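Local structure of probable aminotransferase (Pseudomonas aeruginosa, 5YKR) at residues G86-H91 with M430-P435; T261-C266 with T380-R385; Q75-F80 with G421-P426; R385-F390 with P426-A431; I292-W297 with A337-T342. The protein is a probable aminotransferase of class III, a family with the fold of pyridoxal-phosphate-dependent enzymes. All blocks are in the same frame, centred on the assembly; numbering follows the deposited sequence. Where two conformers were deposited one is given.

Contact 1 (G86-H91 with M430-P435); sequences GAMFGH and MALTCP
A type I beta turn from Ala87 to Gly90 sets Met88, Phe89 and Gly90 against Leu432, Cys434 and Pro435, where strand 430-432 runs out into a loop. No hydrogen bond joins the two segments; they meet by van der Waals contact, the closest being backbone carbonyl oxygens against side-chain carbons. Met88 CG stands 4.0 Å from Leu432 CD2, and the two side chains cross at about a right angle. Leu432 CG lies anti to the backbone N (chi1 -173°), beside the carbonyl carbon, and its CD2 methyl also meets Met88 CA. Inside the turn, Gly90 N donates to Ala87 O at 2.8 Å. Cys434 lies against the turn: its CB approaches Met88 O to 3.2 Å and Gly90 N to 3.6 Å. Cys434 SG sits 3.8 Å from Gly90 CA, a glycine whose phi of 104° few other residues adopt. Met88 also touches Cys287, next to Lys286, which carries pyridoxal phosphate; in the aminotransferase fold this places the turn probably near the cofactor. On the dimer side, Ala87 packs on Thr109 of the second subunit and His91 on Leu110 of that subunit. Farther along the contact, Pro435 CD closes to 3.4 Å from Phe89 O, an oxygen that accepts a hydrogen bond from Gln93. CB of Phe89 points away from segment 430-435, and one face of the ring carries Met88 CG 3.9 Å above the plane, toward the rim. Thr433 O, 3.8 Å from Met88 O, is buried without a hydrogen-bond partner in the model.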
# COMPACT_ATOMS: atom_id res chain seq x y z
N GLY A 86 -10.49 5.86 -8.14
CA GLY A 86 -10.59 5.40 -6.74
C GLY A 86 -12.01 5.51 -6.17
O GLY A 86 -12.40 4.81 -5.24
N ALA A 87 -12.77 6.44 -6.71
CA ALA A 87 -14.18 6.66 -6.37
C ALA A 87 -15.12 6.33 -7.54
O ALA A 87 -16.12 7.01 -7.77
CB ALA A 87 -14.40 8.10 -5.87
N MET A 88 -14.79 5.29 -8.29
CA MET A 88 -15.52 4.91 -9.49
C MET A 88 -17.04 4.83 -9.33
O MET A 88 -17.78 5.14 -10.29
CB MET A 88 -15.00 3.53 -9.97
CG MET A 88 -15.83 2.92 -11.07
SD MET A 88 -15.04 1.46 -11.69
CE MET A 88 -16.30 0.97 -12.81
N PHE A 89 -17.50 4.38 -8.17
CA PHE A 89 -18.96 4.30 -7.95
C PHE A 89 -19.59 5.49 -7.28
O PHE A 89 -20.74 5.43 -6.86
CB PHE A 89 -19.31 2.97 -7.26
CG PHE A 89 -18.89 1.80 -8.07
CD1 PHE A 89 -19.73 1.33 -9.08
CD2 PHE A 89 -17.67 1.18 -7.85
CE1 PHE A 89 -19.34 0.33 -9.90
CE2 PHE A 89 -17.24 0.17 -8.72
CZ PHE A 89 -18.11 -0.24 -9.72
N GLY A 90 -18.84 6.60 -7.26
CA GLY A 90 -19.28 7.86 -6.66
C GLY A 90 -18.63 8.12 -5.31
O GLY A 90 -18.08 7.21 -4.64
N HIS A 91 -18.70 9.37 -4.90
CA HIS A 91 -18.25 9.76 -3.58
C HIS A 91 -19.30 9.43 -2.54
O HIS A 91 -20.50 9.62 -2.78
CB HIS A 91 -17.94 11.25 -3.57
CG HIS A 91 -16.88 11.62 -4.54
ND1 HIS A 91 -15.59 11.16 -4.46
CD2 HIS A 91 -16.95 12.37 -5.67
CE1 HIS A 91 -14.89 11.66 -5.46
NE2 HIS A 91 -15.69 12.38 -6.24
N MET A 430 -10.07 10.80 -20.33
CA MET A 430 -11.17 9.89 -20.05
C MET A 430 -12.24 10.58 -19.20
O MET A 430 -11.99 11.55 -18.53
CB MET A 430 -10.71 8.57 -19.34
CG MET A 430 -10.44 8.67 -17.84
SD MET A 430 -11.89 8.22 -16.87
CE MET A 430 -11.25 8.36 -15.21
N ALA A 431 -13.45 10.02 -19.27
CA ALA A 431 -14.55 10.35 -18.36
C ALA A 431 -15.15 9.03 -17.91
O ALA A 431 -15.28 8.07 -18.70
CB ALA A 431 -15.62 11.16 -19.09
N LEU A 432 -15.47 8.99 -16.62
CA LEU A 432 -16.03 7.82 -15.99
C LEU A 432 -17.40 8.18 -15.41
O LEU A 432 -17.52 9.19 -14.69
CB LEU A 432 -15.03 7.40 -14.87
CG LEU A 432 -15.30 6.09 -14.14
CD1 LEU A 432 -15.39 4.84 -15.04
CD2 LEU A 432 -14.23 5.94 -13.11
N THR A 433 -18.39 7.35 -15.67
CA THR A 433 -19.72 7.54 -15.10
C THR A 433 -19.91 6.65 -13.87
O THR A 433 -19.25 5.63 -13.72
CB THR A 433 -20.82 7.21 -16.13
OG1 THR A 433 -20.70 5.84 -16.51
CG2 THR A 433 -20.69 8.08 -17.34
N CYS A 434 -20.77 7.11 -12.96
CA CYS A 434 -21.11 6.38 -11.75
C CYS A 434 -22.63 6.38 -11.59
O CYS A 434 -23.33 7.04 -12.35
CB CYS A 434 -20.41 6.99 -10.52
SG CYS A 434 -20.97 8.59 -10.03
N PRO A 435 -23.14 5.66 -10.59
CA PRO A 435 -24.62 5.62 -10.45
C PRO A 435 -25.27 6.97 -10.21
O PRO A 435 -26.44 7.14 -10.58
CB PRO A 435 -24.81 4.69 -9.25
CG PRO A 435 -23.66 3.79 -9.31
CD PRO A 435 -22.50 4.66 -9.72

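Contact 2 (T261-C266 with T380-R385); sequences THTISC and TRIGAR
Arg385 lays its guanidinium flat on the ring of His262, with centres 3.8 Å apart and planes at 18°. NH2 stands over the middle of the imidazole, 3.5 Å from His262 CE1, while NH1 is nearest CD2. The arginine's chi1 (-171°) puts CG anti to the backbone N, and the chain, extended from there to NE, spans the distance to the ring. A water fastens the pair a second time: it donates to His262 O and accepts from Arg385 NH1. Beside the stack, Ser265 OG donates to Ile382 O at 2.9 Å. Arg385 N reaches Ile382 O from the opposite face of the carbonyl plane, at 3.1 Å. Ala384 N in turn donates to Ser265 O at 3.1 Å, with a nearly straight 163° angle at hydrogen. These bonds hold the 3-10 segment 264-266 against the type II' turn Ile382-Arg385, a hairpin connection between strands 378-382 and 385-389; Gly383, at its second position, brings CA to 3.4 Å from Ser265 O. Cys266 SG packs on Ile382 CB at 3.7 Å. In the second shell, Thr230 OG1 bonds His262 ND1, and Ser85 OG bonds Arg385 NH1. Because stacking uses the flat face of the guanidinium, NH1 can still bond to the water and Ser85; the buried positive charge is probably eased by these oxygens and, if the ring is neutral, by the imidazole face.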
# COMPACT_ATOMS: atom_id res chain seq x y z
N THR A 261 -7.96 -3.39 -12.70
CA THR A 261 -8.11 -2.18 -11.86
C THR A 261 -8.90 -1.05 -12.55
O THR A 261 -9.61 -0.29 -11.89
CB THR A 261 -6.74 -1.77 -11.33
OG1 THR A 261 -6.22 -2.82 -10.49
CG2 THR A 261 -6.79 -0.49 -10.53
N HIS A 262 -8.71 -0.89 -13.87
CA HIS A 262 -9.55 -0.02 -14.70
C HIS A 262 -10.64 -0.74 -15.46
O HIS A 262 -11.75 -0.19 -15.60
CB HIS A 262 -8.74 0.83 -15.65
CG HIS A 262 -8.02 1.96 -15.03
ND1 HIS A 262 -7.00 2.63 -15.68
CD2 HIS A 262 -8.25 2.65 -13.88
CE1 HIS A 262 -6.59 3.64 -14.92
NE2 HIS A 262 -7.32 3.68 -13.82
N THR A 263 -10.36 -1.90 -16.03
CA THR A 263 -11.31 -2.59 -16.90
C THR A 263 -12.51 -3.17 -16.14
O THR A 263 -13.45 -3.64 -16.80
CB THR A 263 -10.64 -3.61 -17.78
OG1 THR A 263 -9.99 -4.58 -16.95
CG2 THR A 263 -9.62 -2.94 -18.73
N ILE A 264 -12.50 -3.05 -14.81
CA ILE A 264 -13.72 -3.27 -14.02
C ILE A 264 -14.86 -2.34 -14.47
O ILE A 264 -16.05 -2.60 -14.19
CB ILE A 264 -13.39 -3.15 -12.52
CG1 ILE A 264 -14.53 -3.65 -11.62
CG2 ILE A 264 -13.01 -1.72 -12.17
CD1 ILE A 264 -14.92 -5.11 -11.84
N SER A 265 -14.55 -1.29 -15.24
CA SER A 265 -15.59 -0.51 -15.91
C SER A 265 -16.47 -1.31 -16.86
O SER A 265 -17.58 -0.84 -17.20
CB SER A 265 -14.97 0.69 -16.63
OG SER A 265 -14.20 0.26 -17.74
N CYS A 266 -16.01 -2.48 -17.32
CA CYS A 266 -16.71 -3.27 -18.33
C CYS A 266 -17.94 -3.99 -17.81
O CYS A 266 -18.80 -4.43 -18.59
CB CYS A 266 -15.75 -4.26 -18.93
SG CYS A 266 -14.47 -3.44 -19.90
N THR A 380 -13.18 5.93 -27.76
CA THR A 380 -13.43 4.53 -27.41
C THR A 380 -14.14 4.43 -26.06
O THR A 380 -13.91 5.25 -25.20
CB THR A 380 -12.09 3.76 -27.35
OG1 THR A 380 -11.46 3.85 -28.64
CG2 THR A 380 -12.27 2.30 -27.00
N ARG A 381 -15.00 3.42 -25.89
CA ARG A 381 -15.69 3.18 -24.62
C ARG A 381 -15.53 1.72 -24.21
O ARG A 381 -15.62 0.79 -25.04
CB ARG A 381 -17.18 3.54 -24.73
CG ARG A 381 -17.97 3.24 -23.45
CD ARG A 381 -19.37 3.78 -23.50
NE ARG A 381 -20.21 3.01 -24.41
CZ ARG A 381 -20.90 1.93 -24.08
NH1 ARG A 381 -20.85 1.43 -22.83
NH2 ARG A 381 -21.66 1.34 -25.01
N ILE A 382 -15.25 1.51 -22.93
CA ILE A 382 -15.32 0.20 -22.30
C ILE A 382 -16.26 0.33 -21.11
O ILE A 382 -15.89 0.83 -20.04
CB ILE A 382 -13.95 -0.40 -21.89
CG1 ILE A 382 -13.03 0.59 -21.27
CG2 ILE A 382 -13.35 -1.02 -23.11
CD1 ILE A 382 -11.91 -0.12 -20.53
N GLY A 383 -17.52 -0.05 -21.34
CA GLY A 383 -18.51 0.06 -20.29
C GLY A 383 -18.74 1.49 -19.83
O GLY A 383 -19.20 2.32 -20.61
N ALA A 384 -18.41 1.76 -18.57
CA ALA A 384 -18.58 3.06 -17.95
C ALA A 384 -17.49 4.08 -18.25
O ALA A 384 -17.59 5.24 -17.81
CB ALA A 384 -18.70 2.90 -16.45
N ARG A 385 -16.42 3.66 -18.96
CA ARG A 385 -15.23 4.48 -19.11
C ARG A 385 -15.03 4.85 -20.58
O ARG A 385 -15.07 3.97 -21.43
CB ARG A 385 -14.02 3.67 -18.58
CG ARG A 385 -12.71 4.40 -18.45
CD ARG A 385 -11.61 3.44 -18.05
NE ARG A 385 -10.41 4.21 -17.75
CZ ARG A 385 -10.11 4.74 -16.54
NH1 ARG A 385 -10.88 4.54 -15.48
NH2 ARG A 385 -9.08 5.55 -16.43
O HOH W 1 -12.50 2.26 -14.76

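Contact 3 (Q75-F80 with G421-P426); sequences QQYVDF and GVLLTP
Val78 pairs with Val422 and Asp79 with Leu423 as parallel bridges, the two backbones running 25° apart. This pairing adds strand 422-423 to the edge of a mixed sheet whose other strands are 61-65, 68-71 and 76-79. Three hydrogen bonds prove the register: Val78 N to Gly421 O, Leu423 N to Val78 O and Phe80 N to Leu423 O, each 2.9 Å. Gly421, with positive phi, is also the C' residue of the Schellman motif that ends helix 407-418, so the chain enters the strand straight from the helix. On the face holding both valines, Val78 CG1 and Val422 CG2 lie side by side at 3.7 Å. Val422 CG1, anti to the backbone N (chi1 171°), meets the edge of the Phe80 ring at CD2, 3.9 Å away, and Leu444 and Leu448 of helix 439-456 pack on the same valine. Leu423 occupies the other face, its CD2 3.8 Å from Tyr77 CD2. Asp79 OD1 passes near Leu423 CB, while OD2 of that aspartate bonds to His91. Beyond the last strand bond, a water donates to Phe80 O at 2.7 Å and accepts from Thr425 N at 2.8 Å.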
# COMPACT_ATOMS: atom_id res chain seq x y z
N GLN A 75 -16.91 26.84 -5.58
CA GLN A 75 -17.20 26.38 -6.92
C GLN A 75 -17.70 24.97 -6.86
O GLN A 75 -17.19 24.13 -6.06
CB GLN A 75 -15.95 26.42 -7.79
CG GLN A 75 -15.40 27.81 -8.02
CD GLN A 75 -16.23 28.56 -9.01
OE1 GLN A 75 -16.95 29.45 -8.62
NE2 GLN A 75 -16.19 28.14 -10.29
N GLN A 76 -18.65 24.66 -7.72
CA GLN A 76 -19.28 23.33 -7.80
C GLN A 76 -18.92 22.69 -9.10
O GLN A 76 -18.88 23.35 -10.13
CB GLN A 76 -20.80 23.42 -7.64
CG GLN A 76 -21.18 23.87 -6.23
CD GLN A 76 -22.66 23.70 -5.92
OE1 GLN A 76 -23.31 22.69 -6.25
NE2 GLN A 76 -23.20 24.72 -5.28
N TYR A 77 -18.72 21.37 -9.08
CA TYR A 77 -18.31 20.60 -10.23
C TYR A 77 -19.14 19.33 -10.34
O TYR A 77 -19.57 18.78 -9.32
CB TYR A 77 -16.83 20.17 -10.11
CG TYR A 77 -15.88 21.30 -9.80
CD1 TYR A 77 -15.71 21.75 -8.51
CD2 TYR A 77 -15.18 21.95 -10.82
CE1 TYR A 77 -14.89 22.84 -8.22
CE2 TYR A 77 -14.30 22.98 -10.54
CZ TYR A 77 -14.17 23.44 -9.24
OH TYR A 77 -13.31 24.50 -9.02
N VAL A 78 -19.33 18.87 -11.58
CA VAL A 78 -19.66 17.49 -11.84
C VAL A 78 -18.32 16.76 -12.07
O VAL A 78 -17.41 17.25 -12.76
CB VAL A 78 -20.63 17.20 -13.00
CG1 VAL A 78 -20.27 17.93 -14.20
CG2 VAL A 78 -20.66 15.73 -13.34
N ASP A 79 -18.20 15.61 -11.41
CA ASP A 79 -16.95 14.86 -11.34
C ASP A 79 -17.01 13.63 -12.20
O ASP A 79 -17.71 12.64 -11.87
CB ASP A 79 -16.65 14.53 -9.88
CG ASP A 79 -15.25 14.01 -9.67
OD1 ASP A 79 -14.51 13.82 -10.66
OD2 ASP A 79 -14.89 13.73 -8.49
N PHE A 80 -16.26 13.66 -13.32
CA PHE A 80 -15.99 12.50 -14.16
C PHE A 80 -14.59 11.88 -13.93
O PHE A 80 -14.20 10.91 -14.59
CB PHE A 80 -16.15 12.87 -15.67
CG PHE A 80 -17.57 13.12 -16.11
CD1 PHE A 80 -18.41 12.07 -16.36
CD2 PHE A 80 -18.08 14.39 -16.19
CE1 PHE A 80 -19.71 12.27 -16.76
CE2 PHE A 80 -19.40 14.60 -16.60
CZ PHE A 80 -20.18 13.55 -16.89
N GLY A 421 -16.82 23.99 -14.47
CA GLY A 421 -17.55 23.10 -13.57
C GLY A 421 -17.58 21.61 -13.92
O GLY A 421 -18.48 20.89 -13.45
N VAL A 422 -16.59 21.12 -14.67
CA VAL A 422 -16.49 19.69 -14.98
C VAL A 422 -15.05 19.23 -14.66
O VAL A 422 -14.07 19.77 -15.22
CB VAL A 422 -16.83 19.38 -16.42
CG1 VAL A 422 -16.51 17.93 -16.73
CG2 VAL A 422 -18.30 19.71 -16.71
N LEU A 423 -14.91 18.24 -13.79
CA LEU A 423 -13.61 17.64 -13.51
C LEU A 423 -13.38 16.36 -14.32
O LEU A 423 -14.18 15.44 -14.29
CB LEU A 423 -13.52 17.27 -12.01
CG LEU A 423 -13.62 18.43 -11.04
CD1 LEU A 423 -13.68 17.97 -9.59
CD2 LEU A 423 -12.47 19.39 -11.24
N LEU A 424 -12.23 16.32 -14.94
CA LEU A 424 -11.72 15.16 -15.65
C LEU A 424 -10.37 14.83 -15.03
O LEU A 424 -9.58 15.73 -14.70
CB LEU A 424 -11.52 15.47 -17.13
CG LEU A 424 -12.83 15.81 -17.80
CD1 LEU A 424 -12.52 16.50 -19.11
CD2 LEU A 424 -13.67 14.59 -18.00
N THR A 425 -10.05 13.54 -14.91
CA THR A 425 -8.78 13.18 -14.33
C THR A 425 -7.64 13.72 -15.15
O THR A 425 -7.68 13.66 -16.38
CB THR A 425 -8.66 11.69 -14.10
OG1 THR A 425 -7.42 11.43 -13.44
CG2 THR A 425 -8.71 10.89 -15.39
N PRO A 426 -6.60 14.27 -14.49
CA PRO A 426 -5.58 14.93 -15.30
C PRO A 426 -4.71 13.99 -16.04
O PRO A 426 -3.99 14.42 -16.93
CB PRO A 426 -4.79 15.75 -14.30
CG PRO A 426 -5.04 15.13 -13.01
CD PRO A 426 -6.42 14.53 -13.06
O HOH W 2 -11.99 11.75 -15.87

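Contact 4 (R385-F390 with P426-A431); sequences RVEYLF and PFHNMA
Val386 and Ala431 form an antiparallel hydrogen-bonded pair: Val386 N donates to Ala431 O at 2.9 Å, and Ala431 N returns to Val386 O at 2.8 Å. Strand 430-432 thereby becomes an edge of a three-stranded antiparallel sheet with 385-389 in the middle and 378-382 beyond it. Next in register, Glu387 and Met430 are a non-hydrogen-bonded pair. Glu387 instead uses its carboxylate, OE2 accepting from Asn429 N at 3.0 Å, with the donor well above the carboxylate plane (56°). Tyr388 N to Asn429 O is longer, 3.3 Å. Two waters bridge the segments: one donates to both Val386 O and Asn429 O, the other donates to Glu387 OE2 and Tyr388 O and accepts from Asn429 ND2. Packing surrounds these bonds. Asn429 CB makes a CH-pi contact over the face of Tyr388, 4.0 Å from the ring centroid and 19° off the normal. Val386 and Ala431, on the face away from Glu387 and Met430, both touch Leu362 of helix 349-372, while Phe427 packs on Ile320 of the second subunit. Met430 bends at chi2 (94°), and its thioether comes over the guanidinium of Arg385 on the face opposite His262. His428 ND1 is at the edge of that group, and Met430 SD stands 3.8 Å above its plane, over the centre.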
# COMPACT_ATOMS: atom_id res chain seq x y z
N ARG A 385 -16.42 3.66 -18.96
CA ARG A 385 -15.23 4.48 -19.11
C ARG A 385 -15.03 4.85 -20.58
O ARG A 385 -15.07 3.97 -21.43
CB ARG A 385 -14.02 3.67 -18.58
CG ARG A 385 -12.71 4.40 -18.45
CD ARG A 385 -11.61 3.44 -18.05
NE ARG A 385 -10.41 4.21 -17.75
CZ ARG A 385 -10.11 4.74 -16.54
NH1 ARG A 385 -10.88 4.54 -15.48
NH2 ARG A 385 -9.08 5.55 -16.43
N VAL A 386 -14.86 6.16 -20.86
CA VAL A 386 -14.80 6.67 -22.24
C VAL A 386 -13.52 7.51 -22.41
O VAL A 386 -13.24 8.37 -21.57
CB VAL A 386 -16.01 7.61 -22.51
CG1 VAL A 386 -15.99 8.22 -23.91
CG2 VAL A 386 -17.32 6.82 -22.30
N GLU A 387 -12.75 7.25 -23.49
CA GLU A 387 -11.52 8.04 -23.68
C GLU A 387 -11.28 8.28 -25.16
O GLU A 387 -11.42 7.36 -25.96
CB GLU A 387 -10.33 7.30 -23.05
CG GLU A 387 -8.99 8.01 -23.16
CD GLU A 387 -8.00 7.66 -22.06
OE1 GLU A 387 -8.26 6.65 -21.34
OE2 GLU A 387 -6.94 8.36 -21.95
N TYR A 388 -10.81 9.49 -25.45
CA TYR A 388 -10.38 9.82 -26.80
C TYR A 388 -8.83 9.92 -26.91
O TYR A 388 -8.11 10.03 -25.89
CB TYR A 388 -11.07 11.05 -27.34
CG TYR A 388 -11.07 12.24 -26.43
CD1 TYR A 388 -10.03 13.21 -26.49
CD2 TYR A 388 -12.09 12.45 -25.51
CE1 TYR A 388 -10.02 14.29 -25.64
CE2 TYR A 388 -12.10 13.57 -24.69
CZ TYR A 388 -11.08 14.49 -24.79
OH TYR A 388 -11.01 15.59 -23.99
N LEU A 389 -8.35 9.80 -28.13
CA LEU A 389 -6.92 9.82 -28.44
C LEU A 389 -6.76 10.64 -29.71
O LEU A 389 -7.64 10.62 -30.60
CB LEU A 389 -6.42 8.39 -28.72
CG LEU A 389 -5.69 7.55 -27.69
CD1 LEU A 389 -5.43 6.17 -28.24
CD2 LEU A 389 -4.42 8.24 -27.15
N PHE A 390 -5.60 11.30 -29.83
CA PHE A 390 -5.38 12.23 -30.96
C PHE A 390 -4.78 11.51 -32.17
O PHE A 390 -3.72 11.88 -32.68
CB PHE A 390 -4.49 13.41 -30.54
CG PHE A 390 -4.87 14.07 -29.23
CD1 PHE A 390 -6.20 14.24 -28.84
CD2 PHE A 390 -3.88 14.56 -28.40
CE1 PHE A 390 -6.51 14.86 -27.64
CE2 PHE A 390 -4.18 15.20 -27.21
CZ PHE A 390 -5.49 15.34 -26.82
N PRO A 426 -6.60 14.27 -14.49
CA PRO A 426 -5.58 14.93 -15.30
C PRO A 426 -4.71 13.99 -16.04
O PRO A 426 -3.99 14.42 -16.93
CB PRO A 426 -4.79 15.75 -14.30
CG PRO A 426 -5.04 15.13 -13.01
CD PRO A 426 -6.42 14.53 -13.06
N PHE A 427 -4.76 12.70 -15.72
CA PHE A 427 -3.77 11.73 -16.26
C PHE A 427 -4.22 11.04 -17.51
O PHE A 427 -3.49 10.24 -18.06
CB PHE A 427 -3.42 10.67 -15.21
CG PHE A 427 -3.20 11.24 -13.85
CD1 PHE A 427 -2.23 12.17 -13.62
CD2 PHE A 427 -4.00 10.86 -12.78
CE1 PHE A 427 -2.07 12.74 -12.33
CE2 PHE A 427 -3.84 11.38 -11.55
CZ PHE A 427 -2.90 12.36 -11.31
N HIS A 428 -5.46 11.32 -17.94
CA HIS A 428 -6.05 10.60 -19.08
C HIS A 428 -6.89 11.61 -19.86
O HIS A 428 -7.20 12.67 -19.35
CB HIS A 428 -6.93 9.41 -18.59
CG HIS A 428 -6.21 8.40 -17.74
ND1 HIS A 428 -6.24 8.34 -16.35
CD2 HIS A 428 -5.36 7.44 -18.13
CE1 HIS A 428 -5.44 7.35 -15.95
NE2 HIS A 428 -4.92 6.77 -17.02
N ASN A 429 -7.41 11.22 -21.02
CA ASN A 429 -8.46 11.98 -21.71
C ASN A 429 -9.77 11.21 -21.57
O ASN A 429 -10.49 10.95 -22.56
CB ASN A 429 -8.09 12.18 -23.18
CG ASN A 429 -6.85 13.01 -23.33
OD1 ASN A 429 -6.85 14.20 -22.94
ND2 ASN A 429 -5.74 12.39 -23.85
N MET A 430 -10.07 10.80 -20.33
CA MET A 430 -11.17 9.89 -20.05
C MET A 430 -12.24 10.58 -19.20
O MET A 430 -11.99 11.55 -18.53
CB MET A 430 -10.71 8.57 -19.34
CG MET A 430 -10.44 8.67 -17.84
SD MET A 430 -11.89 8.22 -16.87
CE MET A 430 -11.25 8.36 -15.21
N ALA A 431 -13.45 10.02 -19.27
CA ALA A 431 -14.55 10.35 -18.36
C ALA A 431 -15.15 9.03 -17.91
O ALA A 431 -15.28 8.07 -18.70
CB ALA A 431 -15.62 11.16 -19.09
O HOH W 3 -13.39 11.19 -22.58
O HOH W 4 -5.91 9.42 -24.32
O HOH W 5 -8.07 16.28 -22.89

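Contact 5 (I292-W297 with A337-T342); sequences IPSAVW and AAMRAT
Ala338, whose methyl meets Ile292, has a carbonyl oxygen gripped twice: Thr342 OG1 donates to Ala338 O at 2.8 Å, and Thr342 N donates to it at 3.0 Å from the opposite face of the carbonyl plane. The first bond ties the threonine hydroxyl back to its own helix. No hydrogen bond crosses between the segments, which meet mainly through carbon and sulphur. Ile292 CD1 touches Ala338 CB at 3.9 Å. Helix 333-346 here packs on strand 295-299, which runs antiparallel to its neighbours 281-284 and 132-136 in the seven-stranded mixed sheet; one reversed strand of this kind is characteristic of the large domain of fold type I pyridoxal-phosphate enzymes. Met339 reaches the strand with a chain extended beyond CG (chi2 -179°). Its CE ends 3.8 Å from Ser294 CB and 3.8 Å from Val296 CG1. Val296 CG1 is also 3.8 Å from Met339 SD, the two side chains sliding past each other in opposite directions. Ile100 of helix 94-104 packs on both Ile292 and Ala338, and Val135 of strand 132-136 touches Met339. At the dimer interface, Ile292 packs on Pro293 of the second subunit.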
# COMPACT_ATOMS: atom_id res chain seq x y z
N ILE A 292 -10.77 3.51 1.06
CA ILE A 292 -9.73 2.91 1.87
C ILE A 292 -8.76 2.21 0.89
O ILE A 292 -9.18 1.42 0.03
CB ILE A 292 -10.31 1.85 2.81
CG1 ILE A 292 -11.38 2.48 3.72
CG2 ILE A 292 -9.21 1.22 3.67
CD1 ILE A 292 -12.12 1.43 4.42
N PRO A 293 -7.46 2.49 1.01
CA PRO A 293 -6.48 1.80 0.14
C PRO A 293 -6.63 0.29 0.25
O PRO A 293 -6.54 -0.28 1.34
CB PRO A 293 -5.13 2.29 0.70
CG PRO A 293 -5.44 3.67 1.24
CD PRO A 293 -6.82 3.54 1.85
N SER A 294 -6.83 -0.36 -0.89
CA SER A 294 -7.14 -1.79 -0.92
C SER A 294 -7.00 -2.34 -2.32
O SER A 294 -7.07 -1.60 -3.31
CB SER A 294 -8.57 -2.07 -0.46
OG SER A 294 -8.96 -1.49 0.76
N ALA A 295 -6.78 -3.66 -2.38
CA ALA A 295 -6.98 -4.41 -3.61
C ALA A 295 -7.23 -5.86 -3.22
O ALA A 295 -6.90 -6.29 -2.10
CB ALA A 295 -5.75 -4.31 -4.54
N VAL A 296 -7.77 -6.62 -4.18
CA VAL A 296 -7.84 -8.06 -4.06
C VAL A 296 -7.08 -8.70 -5.20
O VAL A 296 -6.96 -8.13 -6.31
CB VAL A 296 -9.31 -8.56 -4.06
CG1 VAL A 296 -10.05 -8.07 -2.82
CG2 VAL A 296 -10.07 -8.18 -5.34
N TRP A 297 -6.59 -9.91 -4.97
CA TRP A 297 -6.13 -10.74 -6.02
C TRP A 297 -6.62 -12.14 -5.82
O TRP A 297 -6.72 -12.60 -4.69
CB TRP A 297 -4.64 -10.66 -6.25
CG TRP A 297 -3.77 -11.12 -5.21
CD1 TRP A 297 -3.20 -10.38 -4.23
CD2 TRP A 297 -3.28 -12.46 -5.08
NE1 TRP A 297 -2.37 -11.18 -3.46
CE2 TRP A 297 -2.40 -12.47 -3.96
CE3 TRP A 297 -3.50 -13.66 -5.78
CZ2 TRP A 297 -1.75 -13.62 -3.52
CZ3 TRP A 297 -2.84 -14.80 -5.35
CH2 TRP A 297 -1.97 -14.77 -4.28
N ALA A 337 -15.11 -4.71 5.64
CA ALA A 337 -16.45 -4.14 5.79
C ALA A 337 -16.83 -3.30 4.55
O ALA A 337 -17.95 -3.38 4.04
CB ALA A 337 -16.53 -3.31 7.03
N ALA A 338 -15.88 -2.47 4.10
CA ALA A 338 -16.13 -1.63 2.94
C ALA A 338 -16.30 -2.44 1.67
O ALA A 338 -17.14 -2.10 0.82
CB ALA A 338 -15.02 -0.59 2.78
N MET A 339 -15.49 -3.47 1.50
CA MET A 339 -15.63 -4.37 0.34
C MET A 339 -16.99 -5.07 0.34
O MET A 339 -17.62 -5.25 -0.72
CB MET A 339 -14.53 -5.46 0.31
CG MET A 339 -13.19 -4.90 0.02
SD MET A 339 -12.02 -6.33 -0.01
CE MET A 339 -10.56 -5.30 -0.25
N ARG A 340 -17.41 -5.54 1.51
CA ARG A 340 -18.68 -6.24 1.58
C ARG A 340 -19.79 -5.32 1.12
O ARG A 340 -20.63 -5.70 0.28
CB ARG A 340 -18.93 -6.78 2.97
CG ARG A 340 -20.30 -7.41 3.14
CD ARG A 340 -20.40 -8.11 4.44
NE ARG A 340 -21.66 -8.84 4.57
CZ ARG A 340 -21.92 -9.69 5.55
NH1 ARG A 340 -21.03 -9.87 6.54
NH2 ARG A 340 -23.04 -10.37 5.49
N ALA A 341 -19.81 -4.08 1.64
CA ALA A 341 -20.83 -3.15 1.20
C ALA A 341 -20.75 -2.86 -0.28
O ALA A 341 -21.76 -2.75 -0.97
CB ALA A 341 -20.72 -1.86 2.00
N THR A 342 -19.53 -2.72 -0.80
CA THR A 342 -19.37 -2.44 -2.20
C THR A 342 -19.91 -3.55 -3.08
O THR A 342 -20.66 -3.29 -4.05
CB THR A 342 -17.87 -2.16 -2.50
OG1 THR A 342 -17.46 -1.00 -1.77
CG2 THR A 342 -17.64 -1.96 -3.99

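In the fold
From the N terminus, contact 3 opens first at 75-80 and contact 1 follows at 86-91. Contact 2 opens at 261-266, and contact 5 both opens and closes (292-297, 337-342) before contact 2 closes at 380-385, so 5 lies within 2, and both lie within 1 and 3. Contact 4 starts on Arg385, where 2 ends. Contact 3 closes at 421-426, contact 4 at 426-431 and contact 1 at 430-435; contact 3 therefore crosses both 1 and 4. Contacts 1, 2 and 4 converge on the three-stranded antiparallel sheet. Contact 3 closes the edge of the four-stranded sheet, which adjoins the three-stranded one through Phe80 and Leu432. Contact 5 stands apart on the seven-stranded sheet, its centre about 26 Å from that of contact 4.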